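Local atomic coordinates of lactococcal prophage ps3 protein 05 (Staphylococcus epidermidis ATCC 12228, PDB entry 3G8W), a protein that probably transfers an acetyl group from acetyl-CoA to an acceptor substrate, as a member of the GNAT acetyltransferase family. Residues B[148-152]-B[153-157]; B[127-130]-B[131-135]. All blocks are in the same frame, centred on the assembly; numbering follows the deposited sequence.

Interaction 1: B[148-152]-B[153-157]; sequences SKIGN and EYFDE
Ile150 and Glu153 close a beta hairpin at the two-residue turn Gly151-Asn152, where the strand ending at 150 reverses into strand 153-163 at the end of the GNAT-type sheet. Backbone bonds pair Ile150 with Glu153 and Ser148 with Phe155, both antiparallel hydrogen-bonded pairs; Ile150 N to Glu153 O is 2.7 Å, and nearly straight. Gly151 turns the chain at phi 53° and psi -122°, a pair that residues with a side chain seldom adopt.

Between them lies the non-hydrogen-bonded pair Lys149-Tyr154, joined by a CH-pi contact. Lys149 CG stands over one ring face, 3.8 Å from the centroid of the Tyr154 ring. With CG anti to the backbone N (chi1 -163°) and an extended chain beyond, the lysine runs alongside the tyrosine. Lys149 NZ makes a salt bridge to Glu116 of the second subunit, and Tyr154 OH hydrogen-bonds the same carboxylate.

On the other face, apolar Ile150 meets Phe155 nearly at right angles, Ile150 CD1 lying 3.6 Å from Phe155 CE2; Tyr34 and Glu30 of helix 30-37 flank them.

The polar side-chain bond is diagonal. Ser148, buried, has a short hydroxyl side chain suited to a place beside a carboxylate: OG donates to OE1 of Glu157 at 3.0 Å, from above the carboxylate plane.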
loop_
_atom_site.group_PDB
_atom_site.type_symbol
_atom_site.label_atom_id
_atom_site.label_comp_id
_atom_site.label_asym_id
_atom_site.label_seq_id
_atom_site.Cartn_x
_atom_site.Cartn_y
_atom_site.Cartn_z
ATOM N N SER B 148 -3.330 12.659 2.268
ATOM C CA SER B 148 -1.974 13.084 2.574
ATOM C C SER B 148 -2.053 14.219 3.524
ATOM O O SER B 148 -2.923 15.092 3.383
ATOM C CB SER B 148 -1.252 13.554 1.316
ATOM O OG SER B 148 -0.888 12.443 0.487
ATOM N N LYS B 149 -1.157 14.208 4.503
ATOM C CA LYS B 149 -1.063 15.298 5.456
ATOM C C LYS B 149 0.337 15.874 5.335
ATOM O O LYS B 149 1.311 15.128 5.265
ATOM C CB LYS B 149 -1.330 14.796 6.879
ATOM C CG LYS B 149 -1.663 15.870 7.878
ATOM C CD LYS B 149 -1.723 15.314 9.286
ATOM C CE LYS B 149 -1.824 16.427 10.306
ATOM N NZ LYS B 149 -1.627 15.913 11.668
ATOM N N ILE B 150 0.422 17.199 5.279
ATOM C CA ILE B 150 1.694 17.922 5.293
ATOM C C ILE B 150 1.660 18.951 6.424
ATOM O O ILE B 150 0.692 19.698 6.561
ATOM C CB ILE B 150 1.989 18.577 3.913
ATOM C CG1 ILE B 150 2.710 17.581 2.998
ATOM C CG2 ILE B 150 2.855 19.811 4.049
ATOM C CD1 ILE B 150 1.866 16.977 1.866
ATOM N N GLY B 151 2.710 18.979 7.244
ATOM C CA GLY B 151 2.729 19.827 8.433
ATOM C C GLY B 151 1.454 19.452 9.131
ATOM O O GLY B 151 1.232 18.272 9.419
ATOM N N ASN B 152 0.585 20.426 9.363
ATOM C CA ASN B 152 -0.789 20.067 9.714
ATOM C C ASN B 152 -1.834 20.601 8.729
ATOM O O ASN B 152 -2.822 21.220 9.111
ATOM C CB ASN B 152 -1.115 20.324 11.195
ATOM C CG ASN B 152 -0.679 21.669 11.653
ATOM O OD1 ASN B 152 -1.007 22.673 11.029
ATOM N ND2 ASN B 152 0.061 21.716 12.761
ATOM N N GLU B 153 -1.601 20.296 7.458
ATOM C CA GLU B 153 -2.414 20.752 6.348
ATOM C C GLU B 153 -2.704 19.513 5.510
ATOM O O GLU B 153 -1.772 18.768 5.187
ATOM C CB GLU B 153 -1.587 21.750 5.542
ATOM C CG GLU B 153 -2.319 23.015 5.103
ATOM C CD GLU B 153 -2.872 22.890 3.692
ATOM O OE1 GLU B 153 -3.445 23.884 3.198
ATOM O OE2 GLU B 153 -2.727 21.802 3.079
ATOM N N TYR B 154 -3.973 19.277 5.162
ATOM C CA TYR B 154 -4.374 18.003 4.496
ATOM C C TYR B 154 -4.616 18.089 2.991
ATOM O O TYR B 154 -4.876 19.144 2.478
ATOM C CB TYR B 154 -5.635 17.416 5.149
ATOM C CG TYR B 154 -5.497 16.994 6.595
ATOM C CD1 TYR B 154 -5.270 15.652 6.936
ATOM C CD2 TYR B 154 -5.619 17.930 7.620
ATOM C CE1 TYR B 154 -5.166 15.263 8.234
ATOM C CE2 TYR B 154 -5.508 17.550 8.940
ATOM C CZ TYR B 154 -5.280 16.219 9.240
ATOM O OH TYR B 154 -5.169 15.859 10.554
ATOM N N PHE B 155 -4.553 16.957 2.305
ATOM C CA PHE B 155 -4.821 16.894 0.874
ATOM C C PHE B 155 -5.615 15.651 0.479
ATOM O O PHE B 155 -5.281 14.538 0.867
ATOM C CB PHE B 155 -3.510 16.949 0.082
ATOM C CG PHE B 155 -2.669 18.122 0.432
ATOM C CD1 PHE B 155 -2.855 19.339 -0.225
ATOM C CD2 PHE B 155 -1.728 18.038 1.456
ATOM C CE1 PHE B 155 -2.099 20.471 0.116
ATOM C CE2 PHE B 155 -0.961 19.149 1.814
ATOM C CZ PHE B 155 -1.145 20.374 1.142
ATOM N N ASP B 156 -6.680 15.855 -0.283
ATOM C CA ASP B 156 -7.474 14.762 -0.840
ATOM C C ASP B 156 -6.791 14.122 -2.052
ATOM O O ASP B 156 -5.993 14.762 -2.733
ATOM C CB ASP B 156 -8.872 15.258 -1.233
ATOM C CG ASP B 156 -9.616 15.854 -0.078
ATOM O OD1 ASP B 156 -9.312 15.534 1.095
ATOM O OD2 ASP B 156 -10.530 16.648 -0.343
ATOM N N GLU B 157 -7.100 12.865 -2.330
ATOM C CA GLU B 157 -6.518 12.258 -3.515
ATOM C C GLU B 157 -7.549 11.500 -4.313
ATOM O O GLU B 157 -8.496 10.921 -3.749
ATOM C CB GLU B 157 -5.307 11.352 -3.176
ATOM C CG GLU B 157 -3.989 12.124 -2.916
ATOM C CD GLU B 157 -2.808 11.232 -2.474
ATOM O OE1 GLU B 157 -1.677 11.760 -2.278
ATOM O OE2 GLU B 157 -3.007 10.008 -2.311
#

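Interaction 2: B[127-130]-B[131-135]; sequences ISAK and VFFSS
The Phe133 ring meets Ala129 at its edge, where Ala129 O lies near the ring plane. Over one face of the same ring, CD2 of Phe132 stands 3.8 Å above the centre, while Phe133 CD2 lies in the plane of the Phe132 ring, at its edge. These rings belong to helix 127-136, which follows strand 117-123 in the GNAT fold and packs against that strand and helix 96-112.

The first torsions set the two phenylalanines apart. Phe133 has CG beside its backbone N (chi1 -73°), which holds the ring next to the carbonyl of Ala129, and its CD2 lies 4.4 Å from Ala129 CB. Phe132 has CG anti to the N (chi1 -177°), and its side chain leads away from the preceding turn to Glu96, Asn99 and Ile103. Ala129 and Phe133 both touch Ile122; a methyl and a flat ring suit this side facing the strand, where a small residue probably lets the helix sit close to it.

Regular i to i+4 bonds carry the backbone: Val131 N to Ile127 O at 3.0 Å, Phe132 N to Ser128 O at 2.8 Å, and Phe133 N to Ala129 O at 2.9 Å. On the exposed side Val131 CG2, beside its own backbone N, lies next to the Ile127 carbonyl, a branched side chain lying along the helix backbone.

Polar groups tie the helix to its surroundings. Asn126 OD1 takes bonds from both Ser128 OG and Ala129 N at the helix start, and the long, bent Lys130 chain carries NZ to Asn158 OD1. Near the other end Ser135 OG, which also bonds Arg100, reaches back to Phe132 O at 2.8 Å, in the carbonyl plane and on a lone pair.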
loop_
_atom_site.group_PDB
_atom_site.type_symbol
_atom_site.label_atom_id
_atom_site.label_comp_id
_atom_site.label_asym_id
_atom_site.label_seq_id
_atom_site.Cartn_x
_atom_site.Cartn_y
_atom_site.Cartn_z
ATOM N N ILE B 127 -5.073 19.158 -11.389
ATOM C CA ILE B 127 -5.832 18.931 -12.625
ATOM C C ILE B 127 -4.967 18.629 -13.873
ATOM O O ILE B 127 -5.275 17.691 -14.609
ATOM C CB ILE B 127 -6.912 20.019 -12.882
ATOM C CG1 ILE B 127 -6.290 21.413 -13.039
ATOM C CG2 ILE B 127 -7.958 20.001 -11.765
ATOM C CD1 ILE B 127 -4.995 21.702 -12.187
ATOM N N SER B 128 -3.862 19.333 -14.091
ATOM C CA SER B 128 -3.002 18.894 -15.197
ATOM C C SER B 128 -2.714 17.369 -15.198
ATOM O O SER B 128 -2.812 16.728 -16.251
ATOM C CB SER B 128 -1.709 19.728 -15.333
ATOM O OG SER B 128 -0.933 19.686 -14.152
ATOM N N ALA B 129 -2.388 16.811 -14.029
ATOM C CA ALA B 129 -2.097 15.380 -13.879
ATOM C C ALA B 129 -3.300 14.445 -14.104
ATOM O O ALA B 129 -3.154 13.364 -14.710
ATOM C CB ALA B 129 -1.476 15.096 -12.498
ATOM N N LYS B 130 -4.474 14.853 -13.604
ATOM C CA LYS B 130 -5.698 14.086 -13.816
ATOM C C LYS B 130 -5.986 13.968 -15.298
ATOM O O LYS B 130 -6.281 12.880 -15.797
ATOM C CB LYS B 130 -6.893 14.711 -13.086
ATOM C CG LYS B 130 -7.163 14.059 -11.693
ATOM C CD LYS B 130 -8.678 13.947 -11.408
ATOM C CE LYS B 130 -9.149 15.079 -10.490
ATOM N NZ LYS B 130 -8.694 14.810 -9.071
ATOM N N VAL B 131 -5.884 15.108 -15.985
ATOM C CA VAL B 131 -6.017 15.197 -17.427
ATOM C C VAL B 131 -4.951 14.352 -18.163
ATOM O O VAL B 131 -5.267 13.565 -19.067
ATOM C CB VAL B 131 -5.942 16.664 -17.901
ATOM C CG1 VAL B 131 -6.023 16.725 -19.407
ATOM C CG2 VAL B 131 -7.046 17.474 -17.274
ATOM N N PHE B 132 -3.692 14.504 -17.789
ATOM C CA PHE B 132 -2.686 13.679 -18.398
ATOM C C PHE B 132 -2.988 12.171 -18.272
ATOM O O PHE B 132 -3.124 11.475 -19.290
ATOM C CB PHE B 132 -1.319 14.016 -17.843
ATOM C CG PHE B 132 -0.210 13.251 -18.488
ATOM C CD1 PHE B 132 0.166 13.530 -19.796
ATOM C CD2 PHE B 132 0.463 12.245 -17.771
ATOM C CE1 PHE B 132 1.194 12.819 -20.390
ATOM C CE2 PHE B 132 1.502 11.506 -18.357
ATOM C CZ PHE B 132 1.886 11.786 -19.663
ATOM N N PHE B 133 -3.114 11.669 -17.040
ATOM C CA PHE B 133 -3.194 10.205 -16.848
ATOM C C PHE B 133 -4.487 9.683 -17.367
ATOM O O PHE B 133 -4.617 8.542 -17.781
ATOM C CB PHE B 133 -2.976 9.798 -15.391
ATOM C CG PHE B 133 -1.549 9.934 -14.973
ATOM C CD1 PHE B 133 -0.624 8.935 -15.300
ATOM C CD2 PHE B 133 -1.112 11.088 -14.308
ATOM C CE1 PHE B 133 0.722 9.064 -14.959
ATOM C CE2 PHE B 133 0.218 11.229 -13.941
ATOM C CZ PHE B 133 1.152 10.217 -14.266
ATOM N N SER B 134 -5.445 10.571 -17.367
ATOM C CA SER B 134 -6.744 10.232 -17.796
ATOM C C SER B 134 -6.673 10.032 -19.306
ATOM O O SER B 134 -7.277 9.118 -19.872
ATOM C CB SER B 134 -7.623 11.373 -17.408
ATOM O OG SER B 134 -8.787 11.280 -18.123
ATOM N N SER B 135 -5.874 10.865 -19.950
ATOM C CA SER B 135 -5.754 10.830 -21.390
ATOM C C SER B 135 -4.997 9.578 -21.795
ATOM O O SER B 135 -5.061 9.145 -22.942
ATOM C CB SER B 135 -5.025 12.059 -21.872
ATOM O OG SER B 135 -3.656 11.794 -22.003
#

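Both interactions are local and only partly buried, with centres 21 Å apart and nearest atoms about 6 Å apart, and neither touches the other. Helix 127-136 of interaction 2 is followed, after a short link, by strand 139-150, the first arm of the hairpin in interaction 1. The hairpin tip lies farther from the chain's centre, and its chemistry is mixed: strand pairing, one CH-pi contact, and charged or hydroxyl ends directed to the second subunit. The helix uses i to i+4 bonds and turns its phenylalanines inward, with no partner from another chain of the assembly. A further tie is Lys130, which reaches Asn158 on strand 153-163, the hairpin's second arm.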